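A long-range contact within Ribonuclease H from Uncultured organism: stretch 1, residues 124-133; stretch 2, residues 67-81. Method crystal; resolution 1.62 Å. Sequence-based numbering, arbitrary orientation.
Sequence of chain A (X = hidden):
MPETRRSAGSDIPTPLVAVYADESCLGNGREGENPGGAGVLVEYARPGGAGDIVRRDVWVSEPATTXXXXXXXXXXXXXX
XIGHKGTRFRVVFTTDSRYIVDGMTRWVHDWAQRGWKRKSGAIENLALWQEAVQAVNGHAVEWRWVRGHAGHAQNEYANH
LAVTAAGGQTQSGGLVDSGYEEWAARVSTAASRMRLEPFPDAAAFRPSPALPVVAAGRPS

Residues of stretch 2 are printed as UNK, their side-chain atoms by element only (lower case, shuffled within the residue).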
# COMPACT_ATOMS: atom_id res chain seq x y z
N GLU A 124 12.29 12.11 -8.59
CA GLU A 124 12.28 11.13 -7.54
C GLU A 124 10.98 11.08 -6.71
O GLU A 124 10.92 10.37 -5.78
CB GLU A 124 13.45 11.42 -6.61
CG GLU A 124 14.78 11.31 -7.23
CD GLU A 124 15.90 12.10 -6.50
OE1 GLU A 124 15.95 13.33 -6.58
OE2 GLU A 124 16.75 11.44 -5.91
N ASN A 125 9.99 11.88 -7.03
CA ASN A 125 8.77 11.94 -6.25
C ASN A 125 9.02 12.28 -4.76
O ASN A 125 8.32 11.82 -3.92
CB ASN A 125 8.03 10.62 -6.29
CG ASN A 125 7.86 10.07 -7.67
OD1 ASN A 125 8.37 9.03 -7.97
ND2 ASN A 125 7.13 10.74 -8.47
N LEU A 126 9.98 13.13 -4.48
CA LEU A 126 10.38 13.38 -3.12
C LEU A 126 9.25 13.92 -2.25
O LEU A 126 9.20 13.58 -1.10
CB LEU A 126 11.60 14.30 -3.02
CG LEU A 126 12.92 13.76 -3.53
CD1 LEU A 126 14.04 14.74 -3.33
CD2 LEU A 126 13.29 12.40 -3.03
N ALA A 127 8.40 14.78 -2.77
CA ALA A 127 7.32 15.29 -1.96
C ALA A 127 6.36 14.20 -1.51
O ALA A 127 5.94 14.18 -0.40
CB ALA A 127 6.58 16.36 -2.67
N LEU A 128 6.03 13.31 -2.43
CA LEU A 128 5.20 12.19 -2.10
C LEU A 128 5.84 11.23 -1.13
O LEU A 128 5.20 10.72 -0.30
CB LEU A 128 4.73 11.44 -3.33
CG LEU A 128 3.43 11.74 -4.02
CD1 LEU A 128 3.16 10.59 -4.93
CD2 LEU A 128 2.29 11.90 -3.13
N TRP A 129 7.12 11.00 -1.25
CA TRP A 129 7.81 10.15 -0.32
C TRP A 129 7.70 10.73 1.07
O TRP A 129 7.49 10.04 2.00
CB TRP A 129 9.27 9.99 -0.68
CG TRP A 129 9.53 8.90 -1.63
CD1 TRP A 129 9.91 9.01 -2.92
CD2 TRP A 129 9.45 7.51 -1.36
NE1 TRP A 129 10.08 7.80 -3.47
CE2 TRP A 129 9.79 6.85 -2.54
CE3 TRP A 129 9.17 6.76 -0.24
CZ2 TRP A 129 9.82 5.49 -2.62
CZ3 TRP A 129 9.18 5.42 -0.35
CH2 TRP A 129 9.51 4.80 -1.52
N GLN A 130 7.84 12.04 1.18
CA GLN A 130 7.69 12.67 2.47
C GLN A 130 6.30 12.49 3.07
O GLN A 130 6.18 12.27 4.21
CB GLN A 130 8.08 14.16 2.43
CG GLN A 130 9.52 14.41 2.18
CD GLN A 130 9.87 15.90 2.17
OE1 GLN A 130 9.05 16.71 1.91
NE2 GLN A 130 11.07 16.21 2.45
N GLU A 131 5.29 12.62 2.24
CA GLU A 131 3.94 12.35 2.66
C GLU A 131 3.73 10.89 3.07
O GLU A 131 3.04 10.60 3.99
CB GLU A 131 2.95 12.72 1.55
CG GLU A 131 2.85 14.14 1.26
CD GLU A 131 1.65 14.51 0.39
OE1 GLU A 131 0.66 13.79 0.37
OE2 GLU A 131 1.70 15.56 -0.22
N ALA A 132 4.32 9.99 2.34
CA ALA A 132 4.21 8.62 2.71
C ALA A 132 4.86 8.31 4.02
O ALA A 132 4.36 7.53 4.76
CB ALA A 132 4.76 7.76 1.67
N VAL A 133 6.02 8.88 4.25
CA VAL A 133 6.74 8.64 5.48
C VAL A 133 5.94 9.16 6.66
O VAL A 133 5.84 8.57 7.66
CB VAL A 133 8.12 9.28 5.48
CG1 VAL A 133 8.69 9.33 6.86
CG2 VAL A 133 9.04 8.58 4.54
N UNK A 67 3.33 5.08 -12.46
CA UNK A 67 3.26 3.93 -11.62
C UNK A 67 3.89 4.22 -10.27
O UNK A 67 3.38 3.81 -9.30
n UNK A 67 3.38 2.20 -14.49
o UNK A 67 2.08 1.36 -12.91
c UNK A 67 3.91 2.69 -12.21
c UNK A 67 3.04 2.02 -13.23
N UNK A 68 5.00 4.93 -10.27
CA UNK A 68 5.65 5.29 -9.03
C UNK A 68 4.80 6.19 -8.17
O UNK A 68 4.81 6.06 -6.99
c UNK A 68 8.06 4.94 -9.69
o UNK A 68 7.86 3.79 -9.71
c UNK A 68 7.00 5.93 -9.25
n UNK A 68 9.20 5.45 -10.02
N UNK A 69 4.12 7.13 -8.78
CA UNK A 69 3.28 7.98 -7.99
C UNK A 69 2.14 7.17 -7.35
O UNK A 69 1.85 7.30 -6.21
c UNK A 69 2.45 11.54 -9.60
c UNK A 69 3.39 10.37 -9.01
n UNK A 69 2.37 13.17 -7.37
n UNK A 69 1.27 11.83 -8.81
c UNK A 69 2.64 9.07 -8.86
c UNK A 69 1.26 12.61 -7.75
n UNK A 69 0.17 12.80 -7.06
N UNK A 70 1.50 6.35 -8.14
CA UNK A 70 0.40 5.55 -7.64
C UNK A 70 0.83 4.54 -6.53
O UNK A 70 0.11 4.25 -5.63
s UNK A 70 -1.88 7.33 -8.84
c UNK A 70 -0.43 4.93 -8.78
c UNK A 70 -3.24 6.53 -8.13
c UNK A 70 -1.04 5.93 -9.69
N UNK A 71 2.01 4.00 -6.68
CA UNK A 71 2.52 3.12 -5.68
C UNK A 71 2.64 3.89 -4.36
O UNK A 71 2.27 3.41 -3.36
c UNK A 71 3.82 2.56 -6.08
N UNK A 72 3.15 5.10 -4.43
CA UNK A 72 3.25 5.92 -3.23
C UNK A 72 1.87 6.27 -2.64
O UNK A 72 1.69 6.24 -1.47
c UNK A 72 6.39 7.97 -4.12
c UNK A 72 4.15 7.14 -3.43
c UNK A 72 5.63 6.86 -3.45
c UNK A 72 6.08 6.65 -2.07
N UNK A 73 0.91 6.55 -3.49
CA UNK A 73 -0.43 6.81 -3.01
C UNK A 73 -1.05 5.61 -2.33
O UNK A 73 -1.83 5.76 -1.44
c UNK A 73 -1.34 7.36 -4.11
c UNK A 73 -1.65 9.67 -5.07
n UNK A 73 -4.05 10.68 -5.74
c UNK A 73 -3.89 10.35 -4.49
n UNK A 73 -2.73 9.86 -4.12
n UNK A 73 -4.87 10.52 -3.64
c UNK A 73 -0.72 8.56 -4.73
N UNK A 74 -0.69 4.42 -2.78
CA UNK A 74 -1.21 3.23 -2.15
C UNK A 74 -0.78 3.20 -0.70
O UNK A 74 -1.51 2.83 0.15
o UNK A 74 0.46 1.47 -2.65
c UNK A 74 -0.83 1.95 -2.90
N UNK A 75 0.45 3.58 -0.45
CA UNK A 75 0.89 3.66 0.93
C UNK A 75 0.19 4.77 1.69
O UNK A 75 -0.31 4.57 2.75
c UNK A 75 2.37 3.97 1.00
c UNK A 75 2.83 4.13 2.46
c UNK A 75 3.14 2.91 0.37
N UNK A 76 0.17 5.95 1.12
CA UNK A 76 -0.41 7.05 1.83
C UNK A 76 -1.86 6.83 2.14
O UNK A 76 -2.29 7.04 3.22
c UNK A 76 1.12 8.69 0.79
c UNK A 76 -0.32 8.31 1.00
c UNK A 76 1.33 9.70 -0.34
c UNK A 76 -1.06 9.43 1.63
N UNK A 77 -2.61 6.40 1.17
CA UNK A 77 -4.01 6.18 1.40
C UNK A 77 -4.26 5.10 2.44
O UNK A 77 -5.17 5.19 3.20
c UNK A 77 -4.80 6.99 -0.81
c UNK A 77 -5.44 8.24 -0.25
c UNK A 77 -4.77 5.87 0.13
o UNK A 77 -6.43 8.14 0.41
o UNK A 77 -4.94 9.33 -0.52
N UNK A 78 -3.46 4.06 2.42
CA UNK A 78 -3.64 2.98 3.36
C UNK A 78 -3.42 3.40 4.79
O UNK A 78 -4.20 3.14 5.62
c UNK A 78 -2.67 1.86 3.05
N UNK A 79 -2.31 4.03 5.02
CA UNK A 79 -1.96 4.48 6.33
C UNK A 79 -2.81 5.63 6.84
O UNK A 79 -2.97 5.80 8.02
c UNK A 79 0.81 2.90 5.41
c UNK A 79 1.67 1.18 6.63
c UNK A 79 1.48 1.76 5.47
c UNK A 79 1.19 1.75 7.75
c UNK A 79 -0.47 4.73 6.44
c UNK A 79 0.52 2.86 7.70
c UNK A 79 0.32 3.48 6.52
N UNK A 80 -3.26 6.48 5.95
CA UNK A 80 -4.19 7.50 6.36
C UNK A 80 -5.53 6.94 6.84
O UNK A 80 -6.06 7.35 7.80
n UNK A 80 -1.09 12.96 2.88
n UNK A 80 -2.37 11.42 3.92
c UNK A 80 -4.40 8.54 5.26
c UNK A 80 -3.35 9.59 5.21
c UNK A 80 -3.52 10.56 4.06
c UNK A 80 -2.17 12.23 2.92
n UNK A 80 -3.05 12.27 1.96
N UNK A 81 -6.05 5.97 6.12
CA UNK A 81 -7.29 5.39 6.53
C UNK A 81 -7.21 4.71 7.87
O UNK A 81 -8.04 4.91 8.71
c UNK A 81 -7.73 4.47 5.56
O HOH W 1 5.33 12.77 -8.08
O HOH W 2 0.61 12.03 5.02

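Position 67 has two side-chain carbons, the second carrying one oxygen and one nitrogen. It does not reach stretch 1. This is N67.

Position 68 has the same atom set: two carbons, then an oxygen and a nitrogen. Its CB lies 3.6 Å from OD1 of N125. This is N68.

Position 69 has three carbons, a nitrogen, and a carbon carrying two more nitrogens. L128 CD1 lies over one face of this guanidinium. This is R69; NH1 is 3.6 Å from L128 CD1. Water 1 accepts hydrogen bonds from R69 NH1 (3.1 Å) and N125 ND2 (2.7 Å), linking the two stretches.

Position 70 has two carbons, a sulfur and a final carbon, unbranched. It points away from stretch 1. This is M70.

Position 71 has one carbon and no contact. This is A71.

Position 72 has four carbons, forked at the second. One branch end lies over the face of the W129 ring. This is L72. L72 CD2 is 3.5 Å from the centroid of the W129 six-membered ring, 10° off its normal, a CH-pi contact. L72 CD1 is 3.8 Å from N125 CB.

Position 73 has three carbons, a nitrogen, and a carbon with two nitrogens. A chain carbon lies near L128. This is R73; CG is 4.4 Å from L128 CD1.

Position 74 has one carbon and one oxygen, and no contact with stretch 1. This is S74.

Position 75 has one carbon carrying two others. A branch carbon lies near A132. This is V75; CG1 is 4.2 Å from A132 CB.

Position 76 has four carbons, forked at the first, with one arm two carbons long. That arm meets L128 and A132. This is I76; CD1 is 3.7 Å from L128 CD2, and CG1 is 3.6 Å from A132 CA.

Position 77 has three carbons, the third carrying two oxygens, and no contact with stretch 1. This is E77. E77 OE2 forms a salt bridge with R73 NH2 at 3.3 Å; the hydrogen bond is weak.

Position 78 has one carbon and no contact. This is A78.

Position 79 has one carbon and a six-carbon ring. It makes no contact. This is F79.

Position 80 has three carbons, a nitrogen, then a carbon carrying two more nitrogens. One end nitrogen meets the E131 carboxylate. This is R80; NH2 donates to E131 OE1 at 3.2 Å, within a salt bridge.

Position 81 has one carbon, out of reach. This is A81.

The helices run in similar directions, 24° apart. L128 sits as a knob among R69, L72, R73 and I76. A132 CA comes within 5.0 Å of I76 CA. Polar links at N125 and E131 flank this apolar centre.

Stretch 2 67-81: NNRMALRSVIEAFRA
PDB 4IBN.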